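Local coordinates for protein putative tetR family transcription regulator (Shewanella loihica, PDB 3PPB) that probably binds DNA through an N-terminal helix-turn-helix and acts as a dimeric transcription regulator of the TetR family, at residues 30-35 and 44-49; 63-68 and 156-161; 134-139 and 148-153. One frame throughout, in Å; residues are numbered along the deposited sequence. Where two conformers were deposited one is given.

Contact 1 (30-35 and 44-49); sequences TSTATI and GTLFHH
Thr32 and Leu46 bring the two helices nearest, with their CA atoms 7.7 Å apart, and no hydrogen bond joins the segments. Leu46 CD1 reaches the helix start, 3.5 Å from the carbonyl O of Thr32, and also rests on CG2 of Ile35 at 3.6 Å. Leu46 CD2 turns to the methyl of Thr32, with CG2 at 3.8 Å. The same CD2 lies over the centre of the Phe47 ring, so Leu46 backs that ring from its own helix. Phe47 CZ, the far end of its ring, comes 3.6 Å from Thr32 OG1, obliquely to the ring, and nearly as close to Thr32 CB and CG2. Thr32 holds OG1 between its backbone N and carbonyl carbon (chi1 39°), and CG2 lies beside the N, within reach of both Leu46 and Phe47. Ser31 is at the N-cap position of helix 32-39, and its OG shares a hydrogen bond with OG1 of Thr34. The contact joins the two helices of the predicted helix-turn-helix. Helix 10-24 packs on this pair through Phe22 against Ile35, and helix 53-74 through Leu56 against Ile35 and Lys53 against Thr32.

Contact 2 (63-68 and 156-161); sequences GVKQEF and NCHGQY. With EDO (1,2-ethanediol), chain D; EDO (1,2-ethanediol), chain G; EDO (1,2-ethanediol), chain H.
Lys65 and His158 meet across one end of this contact, Phe68 and Tyr161 across the other. An ethanediol, probably from the crystallisation liquor, lies between the two pairs. From CB the Lys65 chain passes to CG, beside the backbone N, and bends at chi2 (-82°). Beyond the bend CD runs past O1 of the ethanediol, and CE comes 3.4 Å from its O2. At the tip, NZ gives a hydrogen bond of 2.8 Å to each of the ethanediol oxygens O1 and O2. The diol is thus gripped at both ends by one ammonium group. Ser111 OG is also hydrogen-bonded to the diol. Lys65 NZ also stands 3.7 Å from NE2 of His158, oblique to the imidazole ring. Phe107 adds a cation-pi contact to Lys65.

Phe68 and Tyr161 come from opposite directions. Their ring planes are inclined at 58°, an oblique pairing with centroids 5.2 Å apart. CZ of Phe68 lies over one face of the Tyr161 ring, toward its rim. CE1 of Phe68 touches the Tyr161 hydroxyl, with OH at 3.4 Å. That hydroxyl is hydrogen-bonded to Gln104. The ethanediol C2 lies over one face of the Phe68 ring, toward its rim, and sits 3.5 Å from CE2 of Tyr161. A leucine in place of Tyr161 would probably leave Gln104 without its hydroxyl partner and open a gap beside Phe68. Trp96 and Phe107 meet Phe68 edge-to-face and extend the aromatic cluster. A tetraethylene glycol also lies near Tyr161. Helices 53-74 and 150-170 here line a buried site between helices that holds one small diol. Such a setting is consistent with the ligand pocket in the helical regulatory domain of TetR-family proteins.

Contact 3 (134-139 and 148-153); sequences ELIRQG and YPIELM
Ile136 and Ile150 hold together a pair of helices from the all-helical regulatory part of this TetR-like fold. Helix 130-141 and the start of helix 150-170 are consecutive in the chain, joined by a short connection. The CA atoms of the two isoleucines are 7.5 Å apart, the nearest pair across the segments. CG2 of Ile136 is the central methyl. It touches CD1 of Ile150 at 3.7 Å and, at the same distance, SE of Met153, present as selenomethionine. It stands anti to the backbone N of Ile136, while CG1 lies beside that N and carries CD1 toward CB of Met153. The Met153 chain bends at chi3 (80°), which brings its CE methyl near the same CG2.

Ile150 also meets the next residue, Arg137. Ile150 CD1 rests on the aliphatic CG of Arg137, the two side chains crossing at about a right angle. Both residues were modelled in two conformers, so this touch is less certain. Ala133 adds to the packing on Ile150, and Gln140 touches Met153.

In the next shell, Pro149 sits at the N-cap position of helix 150-170. Glu151 OE2 is hydrogen-bonded to His171 of the second subunit. In one conformer, NE of Arg137 makes a weak hydrogen bond, part of a salt bridge, to Glu134 OE1 at the guanidinium edge. Glu134 OE2 uses its anti lone pair to take a 3.1 Å hydrogen bond from NE2 of Gln138, nearly straight at 171°.

In the fold
Contact 2 is the core contact, its centre about 3 Å from the centre of the chain. Contacts 1 and 3 are partly buried and lie on opposite sides of that centre, with their own centres about 40 Å apart. Contacts 1 and 3 each join helices close in sequence, chiefly by apolar side chains. Contact 2 joins helices far apart in sequence and mixes aromatic rings with a lysine and a bound diol. Contacts 2 and 3 share helix 150-170, and the segments of both touch the second subunit. Contact 1 touches no other chain of the assembly. Helix 53-74 follows helix 43-49 of contact 1 and carries the chain from the predicted DNA-binding motif to contact 2.

Contact 1 (30-35 and 44-49)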
loop_
_atom_site.group_PDB
_atom_site.type_symbol
_atom_site.label_atom_id
_atom_site.label_comp_id
_atom_site.label_asym_id
_atom_site.label_seq_id
_atom_site.Cartn_x
_atom_site.Cartn_y
_atom_site.Cartn_z
ATOM N N THR A 30 18.007 -8.079 -6.479
ATOM C CA THR A 30 18.172 -9.492 -6.818
ATOM C C THR A 30 18.646 -9.662 -8.257
ATOM O O THR A 30 18.009 -9.154 -9.173
ATOM C CB THR A 30 16.837 -10.227 -6.608
ATOM O OG1 THR A 30 16.469 -10.126 -5.238
ATOM C CG2 THR A 30 16.887 -11.693 -7.021
ATOM N N SER A 31 19.731 -10.416 -8.459
ATOM C CA SER A 31 20.204 -10.689 -9.803
ATOM C C SER A 31 19.635 -12.030 -10.281
ATOM O O SER A 31 19.357 -12.909 -9.456
ATOM C CB SER A 31 21.735 -10.697 -9.847
ATOM O OG SER A 31 22.277 -11.929 -9.396
ATOM N N THR A 32 19.516 -12.201 -11.613
ATOM C CA THR A 32 19.075 -13.447 -12.252
ATOM C C THR A 32 20.047 -14.595 -11.919
ATOM O O THR A 32 19.602 -15.745 -11.826
ATOM C CB THR A 32 18.937 -13.261 -13.764
ATOM O OG1 THR A 32 19.994 -12.441 -14.216
ATOM C CG2 THR A 32 17.621 -12.617 -14.165
ATOM N N ALA A 33 21.364 -14.282 -11.724
ATOM C CA ALA A 33 22.410 -15.266 -11.366
ATOM C C ALA A 33 22.105 -15.861 -9.995
ATOM O O ALA A 33 22.104 -17.086 -9.845
ATOM C CB ALA A 33 23.797 -14.621 -11.374
ATOM N N THR A 34 21.767 -14.994 -9.019
ATOM C CA THR A 34 21.369 -15.412 -7.675
ATOM C C THR A 34 20.121 -16.293 -7.752
ATOM O O THR A 34 20.115 -17.348 -7.133
ATOM C CB THR A 34 21.132 -14.205 -6.771
ATOM O OG1 THR A 34 22.300 -13.397 -6.736
ATOM C CG2 THR A 34 20.753 -14.606 -5.356
ATOM N N ILE A 35 19.098 -15.894 -8.532
ATOM C CA ILE A 35 17.849 -16.662 -8.673
ATOM C C ILE A 35 18.158 -18.055 -9.201
ATOM O O ILE A 35 17.730 -19.034 -8.589
ATOM C CB ILE A 35 16.779 -15.973 -9.568
ATOM C CG1 ILE A 35 16.385 -14.568 -9.027
ATOM C CG2 ILE A 35 15.544 -16.886 -9.724
ATOM C CD1 ILE A 35 15.474 -13.680 -9.998
ATOM N N GLY A 44 21.087 -20.007 -18.327
ATOM C CA GLY A 44 20.489 -20.267 -19.631
ATOM C C GLY A 44 19.074 -20.806 -19.530
ATOM O O GLY A 44 18.194 -20.366 -20.275
ATOM N N THR A 45 18.837 -21.732 -18.573
ATOM C CA THR A 45 17.517 -22.314 -18.295
ATOM C C THR A 45 16.551 -21.236 -17.757
ATOM O O THR A 45 15.364 -21.251 -18.116
ATOM C CB THR A 45 17.653 -23.471 -17.306
ATOM O OG1 THR A 45 18.640 -24.379 -17.793
ATOM C CG2 THR A 45 16.342 -24.197 -17.072
ATOM N N LEU A 46 17.055 -20.306 -16.907
ATOM C CA LEU A 46 16.226 -19.230 -16.375
ATOM C C LEU A 46 15.700 -18.342 -17.505
ATOM O O LEU A 46 14.515 -17.987 -17.498
ATOM C CB LEU A 46 16.992 -18.375 -15.345
ATOM C CG LEU A 46 16.151 -17.364 -14.546
ATOM C CD1 LEU A 46 16.670 -17.241 -13.151
ATOM C CD2 LEU A 46 16.149 -15.979 -15.195
ATOM N N PHE A 47 16.586 -17.965 -18.457
ATOM C CA PHE A 47 16.219 -17.069 -19.553
ATOM C C PHE A 47 15.333 -17.734 -20.596
ATOM O O PHE A 47 14.586 -17.024 -21.265
ATOM C CB PHE A 47 17.450 -16.421 -20.196
ATOM C CG PHE A 47 18.041 -15.382 -19.270
ATOM C CD1 PHE A 47 17.341 -14.214 -18.972
ATOM C CD2 PHE A 47 19.259 -15.599 -18.646
ATOM C CE1 PHE A 47 17.869 -13.276 -18.085
ATOM C CE2 PHE A 47 19.788 -14.655 -17.764
ATOM C CZ PHE A 47 19.088 -13.501 -17.489
ATOM N N HIS A 48 15.364 -19.076 -20.696
ATOM C CA HIS A 48 14.494 -19.827 -21.600
ATOM C C HIS A 48 13.032 -19.629 -21.192
ATOM O O HIS A 48 12.235 -19.169 -22.009
ATOM C CB HIS A 48 14.860 -21.320 -21.606
ATOM C CG HIS A 48 13.866 -22.181 -22.333
ATOM N ND1 HIS A 48 13.761 -22.162 -23.724
ATOM C CD2 HIS A 48 12.963 -23.060 -21.841
ATOM C CE1 HIS A 48 12.799 -23.023 -24.023
ATOM N NE2 HIS A 48 12.294 -23.593 -22.925
ATOM N N HIS A 49 12.694 -19.930 -19.922
ATOM C CA HIS A 49 11.340 -19.762 -19.391
ATOM C C HIS A 49 11.008 -18.287 -19.186
ATOM O O HIS A 49 9.860 -17.900 -19.417
ATOM C CB HIS A 49 11.152 -20.531 -18.070
ATOM C CG HIS A 49 11.381 -22.016 -18.168
ATOM N ND1 HIS A 49 12.394 -22.643 -17.451
ATOM C CD2 HIS A 49 10.709 -22.954 -18.880
ATOM C CE1 HIS A 49 12.301 -23.929 -17.745
ATOM N NE2 HIS A 49 11.306 -24.165 -18.600
#

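Contact 2 (63-68 and 156-161)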
loop_
_atom_site.group_PDB
_atom_site.type_symbol
_atom_site.label_atom_id
_atom_site.label_comp_id
_atom_site.label_asym_id
_atom_site.label_seq_id
_atom_site.Cartn_x
_atom_site.Cartn_y
_atom_site.Cartn_z
ATOM N N GLY A 63 0.532 -15.024 -11.135
ATOM C CA GLY A 63 0.406 -16.351 -10.538
ATOM C C GLY A 63 -0.095 -16.301 -9.110
ATOM O O GLY A 63 -1.065 -16.988 -8.772
ATOM N N VAL A 64 0.543 -15.457 -8.267
ATOM C CA VAL A 64 0.155 -15.287 -6.857
ATOM C C VAL A 64 -1.257 -14.645 -6.794
ATOM O O VAL A 64 -2.091 -15.108 -6.018
ATOM C CB VAL A 64 1.204 -14.512 -5.995
ATOM C CG1 VAL A 64 0.773 -14.478 -4.533
ATOM C CG2 VAL A 64 2.601 -15.159 -6.103
ATOM N N LYS A 65 -1.535 -13.636 -7.640
ATOM C CA LYS A 65 -2.867 -13.010 -7.702
ATOM C C LYS A 65 -3.936 -14.079 -8.016
ATOM O O LYS A 65 -4.976 -14.101 -7.345
ATOM C CB LYS A 65 -2.921 -11.871 -8.751
ATOM C CG LYS A 65 -2.196 -10.589 -8.352
ATOM C CD LYS A 65 -3.043 -9.713 -7.442
ATOM C CE LYS A 65 -2.259 -8.554 -6.906
ATOM N NZ LYS A 65 -3.162 -7.501 -6.376
ATOM N N GLN A 66 -3.651 -14.995 -8.984
ATOM C CA GLN A 66 -4.587 -16.061 -9.342
ATOM C C GLN A 66 -4.834 -17.006 -8.155
ATOM O O GLN A 66 -5.989 -17.324 -7.885
ATOM C CB GLN A 66 -4.140 -16.842 -10.579
ATOM C CG GLN A 66 -5.271 -17.725 -11.147
ATOM C CD GLN A 66 -6.459 -16.926 -11.626
ATOM O OE1 GLN A 66 -6.363 -16.148 -12.569
ATOM N NE2 GLN A 66 -7.602 -17.071 -10.958
ATOM N N GLU A 67 -3.775 -17.398 -7.421
ATOM C CA GLU A 67 -3.894 -18.236 -6.219
ATOM C C GLU A 67 -4.805 -17.583 -5.167
ATOM O O GLU A 67 -5.680 -18.244 -4.599
ATOM C CB GLU A 67 -2.514 -18.488 -5.605
ATOM C CG GLU A 67 -1.672 -19.483 -6.365
ATOM C CD GLU A 67 -0.287 -19.632 -5.773
ATOM O OE1 GLU A 67 -0.161 -19.528 -4.532
ATOM O OE2 GLU A 67 0.678 -19.817 -6.551
ATOM N N PHE A 68 -4.582 -16.285 -4.911
ATOM C CA PHE A 68 -5.358 -15.494 -3.965
ATOM C C PHE A 68 -6.843 -15.469 -4.367
ATOM O O PHE A 68 -7.718 -15.755 -3.543
ATOM C CB PHE A 68 -4.782 -14.076 -3.907
ATOM C CG PHE A 68 -5.565 -13.077 -3.088
ATOM C CD1 PHE A 68 -5.501 -13.090 -1.696
ATOM C CD2 PHE A 68 -6.323 -12.083 -3.707
ATOM C CE1 PHE A 68 -6.177 -12.130 -0.941
ATOM C CE2 PHE A 68 -7.003 -11.127 -2.952
ATOM C CZ PHE A 68 -6.933 -11.159 -1.575
ATOM N N ASN A 156 -9.902 1.176 -3.658
ATOM C CA ASN A 156 -10.170 1.390 -2.251
ATOM C C ASN A 156 -10.233 0.047 -1.523
ATOM O O ASN A 156 -9.626 -0.068 -0.459
ATOM C CB ASN A 156 -11.435 2.218 -2.053
ATOM C CG ASN A 156 -11.734 2.428 -0.608
ATOM O OD1 ASN A 156 -11.031 3.158 0.111
ATOM N ND2 ASN A 156 -12.676 1.641 -0.146
ATOM N N CYS A 157 -10.941 -0.965 -2.085
ATOM C CA CYS A 157 -10.997 -2.321 -1.499
ATOM C C CYS A 157 -9.583 -2.844 -1.308
ATOM O O CYS A 157 -9.249 -3.385 -0.261
ATOM C CB CYS A 157 -11.801 -3.273 -2.384
ATOM S SG CYS A 157 -13.550 -2.887 -2.490
ATOM N N HIS A 158 -8.756 -2.667 -2.345
ATOM C CA HIS A 158 -7.359 -3.092 -2.387
ATOM C C HIS A 158 -6.529 -2.379 -1.302
ATOM O O HIS A 158 -5.791 -3.059 -0.572
ATOM C CB HIS A 158 -6.792 -2.828 -3.778
ATOM C CG HIS A 158 -5.474 -3.466 -4.075
ATOM N ND1 HIS A 158 -4.923 -4.413 -3.245
ATOM C CD2 HIS A 158 -4.668 -3.308 -5.149
ATOM C CE1 HIS A 158 -3.780 -4.753 -3.807
ATOM N NE2 HIS A 158 -3.595 -4.129 -4.965
ATOM N N GLY A 159 -6.682 -1.051 -1.170
ATOM C CA GLY A 159 -5.973 -0.287 -0.148
ATOM C C GLY A 159 -6.369 -0.686 1.269
ATOM O O GLY A 159 -5.517 -0.754 2.166
ATOM N N GLN A 160 -7.667 -0.941 1.490
ATOM C CA GLN A 160 -8.157 -1.325 2.812
ATOM C C GLN A 160 -7.700 -2.721 3.155
ATOM O O GLN A 160 -7.364 -2.975 4.309
ATOM C CB GLN A 160 -9.676 -1.202 2.919
ATOM C CG GLN A 160 -10.114 0.263 2.850
ATOM C CD GLN A 160 -11.548 0.408 3.202
ATOM O OE1 GLN A 160 -12.438 0.094 2.396
ATOM N NE2 GLN A 160 -11.809 0.871 4.416
ATOM N N TYR A 161 -7.642 -3.622 2.158
ATOM C CA TYR A 161 -7.113 -4.980 2.379
ATOM C C TYR A 161 -5.638 -4.888 2.815
ATOM O O TYR A 161 -5.218 -5.535 3.779
ATOM C CB TYR A 161 -7.257 -5.835 1.101
ATOM C CG TYR A 161 -6.455 -7.117 1.145
ATOM C CD1 TYR A 161 -6.909 -8.224 1.863
ATOM C CD2 TYR A 161 -5.216 -7.210 0.517
ATOM C CE1 TYR A 161 -6.155 -9.403 1.933
ATOM C CE2 TYR A 161 -4.442 -8.375 0.606
ATOM C CZ TYR A 161 -4.927 -9.473 1.302
ATOM O OH TYR A 161 -4.195 -10.634 1.398
HETATM C C1 EDO D . -5.272 -7.866 -3.450
HETATM O O1 EDO D . -5.286 -8.313 -4.805
HETATM C C2 EDO D . -3.944 -8.270 -2.831
HETATM O O2 EDO D . -2.867 -7.767 -3.616
HETATM C C1 EDO G . -2.471 -20.652 -1.691
HETATM O O1 EDO G . -1.731 -19.642 -2.394
HETATM C C2 EDO G . -3.901 -20.678 -2.225
HETATM O O2 EDO G . -4.692 -21.594 -1.453
HETATM C C1 EDO H . 5.605 -19.611 -6.365
HETATM O O1 EDO H . 5.063 -20.185 -5.169
HETATM C C2 EDO H . 4.555 -19.658 -7.469
HETATM O O2 EDO H . 3.403 -18.916 -7.057
#

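Contact 3 (134-139 and 148-153)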
loop_
_atom_site.group_PDB
_atom_site.type_symbol
_atom_site.label_atom_id
_atom_site.label_comp_id
_atom_site.label_asym_id
_atom_site.label_seq_id
_atom_site.Cartn_x
_atom_site.Cartn_y
_atom_site.Cartn_z
ATOM N N GLU A 134 -17.825 -6.851 -10.261
ATOM C CA GLU A 134 -19.158 -7.389 -10.510
ATOM C C GLU A 134 -19.990 -7.387 -9.219
ATOM O O GLU A 134 -21.168 -7.022 -9.255
ATOM C CB GLU A 134 -19.096 -8.782 -11.138
ATOM C CG GLU A 134 -20.460 -9.374 -11.516
ATOM C CD GLU A 134 -21.457 -8.501 -12.267
ATOM O OE1 GLU A 134 -21.037 -7.722 -13.158
ATOM O OE2 GLU A 134 -22.671 -8.624 -11.981
ATOM N N LEU A 135 -19.362 -7.724 -8.079
ATOM C CA LEU A 135 -20.055 -7.687 -6.790
ATOM C C LEU A 135 -20.407 -6.257 -6.397
ATOM O O LEU A 135 -21.505 -6.033 -5.879
ATOM C CB LEU A 135 -19.245 -8.361 -5.691
ATOM C CG LEU A 135 -19.175 -9.892 -5.808
ATOM C CD1 LEU A 135 -18.146 -10.441 -4.863
ATOM C CD2 LEU A 135 -20.544 -10.541 -5.567
ATOM N N ILE A 136 -19.511 -5.281 -6.675
ATOM C CA ILE A 136 -19.800 -3.867 -6.400
ATOM C C ILE A 136 -21.013 -3.427 -7.254
ATOM O O ILE A 136 -21.930 -2.807 -6.700
ATOM C CB ILE A 136 -18.576 -2.935 -6.605
ATOM C CG1 ILE A 136 -17.402 -3.335 -5.677
ATOM C CG2 ILE A 136 -18.972 -1.464 -6.424
ATOM C CD1 ILE A 136 -16.020 -2.748 -6.119
ATOM N N ARG A 137 -21.029 -3.769 -8.573
ATOM C CA ARG A 137 -22.135 -3.444 -9.490
ATOM C C ARG A 137 -23.449 -4.020 -8.964
ATOM O O ARG A 137 -24.478 -3.336 -8.991
ATOM C CB ARG A 137 -21.854 -3.963 -10.912
ATOM C CG ARG A 137 -20.882 -3.103 -11.701
ATOM C CD ARG A 137 -20.813 -3.519 -13.161
ATOM N NE ARG A 137 -19.776 -4.523 -13.407
ATOM C CZ ARG A 137 -18.529 -4.244 -13.779
ATOM N NH1 ARG A 137 -18.149 -2.983 -13.963
ATOM N NH2 ARG A 137 -17.655 -5.220 -13.974
ATOM N N GLN A 138 -23.415 -5.265 -8.442
ATOM C CA GLN A 138 -24.609 -5.910 -7.873
ATOM C C GLN A 138 -25.085 -5.183 -6.609
ATOM O O GLN A 138 -26.280 -4.960 -6.446
ATOM C CB GLN A 138 -24.347 -7.376 -7.577
ATOM C CG GLN A 138 -24.346 -8.254 -8.822
ATOM C CD GLN A 138 -23.973 -9.677 -8.512
ATOM O OE1 GLN A 138 -24.321 -10.225 -7.462
ATOM N NE2 GLN A 138 -23.275 -10.316 -9.435
ATOM N N GLY A 139 -24.155 -4.760 -5.765
ATOM C CA GLY A 139 -24.464 -4.006 -4.553
ATOM C C GLY A 139 -25.010 -2.625 -4.827
ATOM O O GLY A 139 -25.806 -2.109 -4.039
ATOM N N TYR A 148 -19.999 5.353 -6.495
ATOM C CA TYR A 148 -18.757 6.089 -6.784
ATOM C C TYR A 148 -18.134 5.458 -8.029
ATOM O O TYR A 148 -18.565 4.350 -8.352
ATOM C CB TYR A 148 -17.792 6.035 -5.586
ATOM C CG TYR A 148 -18.405 6.359 -4.236
ATOM C CD1 TYR A 148 -19.143 7.526 -4.041
ATOM C CD2 TYR A 148 -18.195 5.532 -3.138
ATOM C CE1 TYR A 148 -19.706 7.831 -2.799
ATOM C CE2 TYR A 148 -18.716 5.846 -1.882
ATOM C CZ TYR A 148 -19.483 6.992 -1.719
ATOM O OH TYR A 148 -20.040 7.279 -0.495
ATOM N N PRO A 149 -17.149 6.072 -8.749
ATOM C CA PRO A 149 -16.541 5.373 -9.904
ATOM C C PRO A 149 -16.043 3.997 -9.467
ATOM O O PRO A 149 -15.399 3.893 -8.418
ATOM C CB PRO A 149 -15.417 6.324 -10.318
ATOM C CG PRO A 149 -15.925 7.676 -9.900
ATOM C CD PRO A 149 -16.498 7.384 -8.553
ATOM N N ILE A 150 -16.407 2.944 -10.245
ATOM C CA ILE A 150 -16.099 1.543 -9.960
ATOM C C ILE A 150 -14.586 1.308 -9.725
ATOM O O ILE A 150 -14.218 0.599 -8.794
ATOM C CB ILE A 150 -16.671 0.577 -11.051
ATOM C CG1 ILE A 150 -16.798 -0.861 -10.509
ATOM C CG2 ILE A 150 -15.911 0.607 -12.394
ATOM C CD1 ILE A 150 -18.150 -1.175 -10.035
ATOM N N GLU A 151 -13.711 1.909 -10.545
ATOM C CA GLU A 151 -12.277 1.665 -10.403
ATOM C C GLU A 151 -11.701 2.248 -9.103
ATOM O O GLU A 151 -10.807 1.653 -8.510
ATOM C CB GLU A 151 -11.487 2.158 -11.611
ATOM C CG GLU A 151 -10.188 1.376 -11.696
ATOM C CD GLU A 151 -9.180 1.811 -12.728
ATOM O OE1 GLU A 151 -9.588 2.049 -13.886
ATOM O OE2 GLU A 151 -7.970 1.829 -12.401
ATOM N N LEU A 152 -12.228 3.389 -8.657
ATOM C CA LEU A 152 -11.815 4.012 -7.400
ATOM C C LEU A 152 -12.257 3.104 -6.253
ATOM O O LEU A 152 -11.507 2.888 -5.311
ATOM C CB LEU A 152 -12.428 5.431 -7.263
ATOM C CG LEU A 152 -12.163 6.187 -5.944
ATOM C CD1 LEU A 152 -10.661 6.279 -5.600
ATOM C CD2 LEU A 152 -12.786 7.552 -5.976
HETATM N N MSE A 153 -13.465 2.544 -6.353
HETATM C CA MSE A 153 -13.969 1.645 -5.318
HETATM C C MSE A 153 -13.106 0.370 -5.258
HETATM O O MSE A 153 -12.809 -0.073 -4.161
HETATM C CB MSE A 153 -15.453 1.331 -5.563
HETATM C CG MSE A 153 -16.348 2.587 -5.455
HETATM SE SE MSE A 153 -18.201 2.115 -5.687
HETATM C CE MSE A 153 -18.584 1.463 -3.936
#